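Local coordinates for protein 1,4-dihydroxy-6-naphtoate synthase (Archaeoglobus fulgidus, PDB 1ZBM) that probably converts cyclic dehypoxanthinylfutalosinate into 1,4-dihydroxy-6-naphthoate and dihydroxyacetone, a step in menaquinone biosynthesis, at residues A[64-69]-A[255-260]. Residues are numbered along the deposited sequence; the frame is centred on the assembly and turned at random.
Sequences ISAHAY and AALKKL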
# COMPACT_ATOMS: atom_id res chain seq x y z
N ILE A 64 2.58 -5.34 -2.97
CA ILE A 64 3.68 -4.56 -3.52
C ILE A 64 3.21 -3.21 -4.02
O ILE A 64 2.16 -3.11 -4.65
CB ILE A 64 4.35 -5.30 -4.70
CG1 ILE A 64 5.60 -4.54 -5.16
CG2 ILE A 64 3.39 -5.40 -5.87
CD1 ILE A 64 6.34 -5.22 -6.27
N SER A 65 4.00 -2.18 -3.75
CA SER A 65 3.68 -0.81 -4.17
C SER A 65 3.53 -0.71 -5.68
O SER A 65 4.23 -1.40 -6.42
CB SER A 65 4.80 0.13 -3.71
OG SER A 65 4.90 0.16 -2.30
N ALA A 66 2.61 0.13 -6.15
CA ALA A 66 2.45 0.26 -7.60
C ALA A 66 3.79 0.67 -8.20
O ALA A 66 4.20 0.16 -9.24
CB ALA A 66 1.37 1.31 -7.93
N HIS A 67 4.48 1.60 -7.55
CA HIS A 67 5.79 2.06 -8.00
C HIS A 67 6.70 0.86 -8.31
O HIS A 67 7.13 0.66 -9.44
CB HIS A 67 6.42 2.93 -6.91
CG HIS A 67 7.80 3.41 -7.23
ND1 HIS A 67 8.60 4.04 -6.30
CD2 HIS A 67 8.53 3.37 -8.38
CE1 HIS A 67 9.76 4.37 -6.86
NE2 HIS A 67 9.74 3.97 -8.12
N ALA A 68 6.98 0.07 -7.27
CA ALA A 68 7.83 -1.10 -7.39
C ALA A 68 7.41 -2.02 -8.53
O ALA A 68 8.25 -2.53 -9.27
CB ALA A 68 7.83 -1.86 -6.08
N TYR A 69 6.10 -2.22 -8.68
CA TYR A 69 5.58 -3.09 -9.73
C TYR A 69 6.13 -2.77 -11.11
O TYR A 69 6.37 -3.67 -11.91
CB TYR A 69 4.04 -3.01 -9.78
CG TYR A 69 3.46 -3.89 -10.86
CD1 TYR A 69 3.53 -5.27 -10.75
CD2 TYR A 69 2.94 -3.35 -12.04
CE1 TYR A 69 3.11 -6.10 -11.79
CE2 TYR A 69 2.51 -4.17 -13.08
CZ TYR A 69 2.61 -5.55 -12.94
OH TYR A 69 2.24 -6.40 -13.96
N ALA A 255 -6.28 2.77 -15.83
CA ALA A 255 -5.87 3.96 -16.57
C ALA A 255 -4.94 4.81 -15.73
O ALA A 255 -3.97 5.38 -16.24
CB ALA A 255 -7.09 4.77 -16.98
N ALA A 256 -5.23 4.89 -14.44
CA ALA A 256 -4.43 5.67 -13.51
C ALA A 256 -3.00 5.13 -13.41
O ALA A 256 -2.05 5.90 -13.39
CB ALA A 256 -5.08 5.69 -12.15
N LEU A 257 -2.85 3.81 -13.35
CA LEU A 257 -1.51 3.24 -13.28
C LEU A 257 -0.79 3.60 -14.56
O LEU A 257 0.36 4.07 -14.53
CB LEU A 257 -1.55 1.73 -13.18
CG LEU A 257 -1.61 1.09 -11.80
CD1 LEU A 257 -1.54 -0.42 -12.03
CD2 LEU A 257 -0.45 1.54 -10.91
N LYS A 258 -1.46 3.38 -15.69
CA LYS A 258 -0.86 3.68 -16.98
C LYS A 258 -0.32 5.11 -16.94
O LYS A 258 0.84 5.35 -17.29
CB LYS A 258 -1.89 3.55 -18.12
CG LYS A 258 -1.26 3.54 -19.51
CD LYS A 258 -2.25 3.97 -20.60
CE LYS A 258 -1.53 4.16 -21.96
NZ LYS A 258 -2.38 4.82 -23.00
N LYS A 259 -1.14 6.05 -16.48
CA LYS A 259 -0.75 7.46 -16.39
C LYS A 259 0.42 7.65 -15.43
O LYS A 259 1.43 8.27 -15.77
CB LYS A 259 -1.94 8.30 -15.91
CG LYS A 259 -1.61 9.78 -15.73
CD LYS A 259 -1.18 10.38 -17.05
CE LYS A 259 -0.83 11.84 -16.92
NZ LYS A 259 -0.30 12.33 -18.22
N LEU A 260 0.27 7.12 -14.23
CA LEU A 260 1.31 7.21 -13.21
C LEU A 260 2.65 6.79 -13.81
O LEU A 260 3.65 7.51 -13.67
CB LEU A 260 0.97 6.31 -12.03
CG LEU A 260 2.06 6.08 -10.98
CD1 LEU A 260 2.44 7.41 -10.31
CD2 LEU A 260 1.56 5.09 -9.93
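Ala66 and Leu257 meet methyl to methyl: CB of Ala66 sits 3.5 Å from CD2 of Leu257, a pair somewhat tighter than ordinary van der Waals contact. One turn further along helix 251-265, Leu260 sends its own CD2 toward the same methyl, with Ala66 CB and Leu260 CD2 4.3 Å apart. A single small side chain thus faces two leucine branches presented at positions i and i+3, and no hydrogen bond crosses between the segments. With just a methyl on one side, the backbones lie close, CA of Ala66 and CA of Leu257 being 7.5 Å apart. Leu257 reaches across with CG anti to its carbonyl carbon (chi1 -89°), which brings CD2 up to the alanine methyl, while Leu260 remains the more distant, second partner.

The next shell fixes the position of the alanine. Ser65 occupies the N-cap of the short helix 66-69, whose first turn is closed by the 3.0 Å bond from Tyr69 N to Ser65 O, and Ala66 is the first residue of that turn. Its carbonyl O is hydrogen-bonded to Tyr261 OH, a polar tie to helix 251-265 next to the apolar contact. Pro182 of strand 181-189 packs on Leu257, and Leu117 of helix 114-122 on Leu260, extending the apolar patch around the two leucines to two further elements of the fold.

His67 N bonds to Thr114 OG1, and the nearest atoms of the Ala66 and Thr114 side chains are about 3 Å apart, Thr114 being a predicted substrate-binding residue. The contact therefore joins a strand-to-helix turn, at the end of central strand 61-65, to a C-terminal helix beside the probable substrate site, in a two-sheet fold of the periplasmic-binding-protein type.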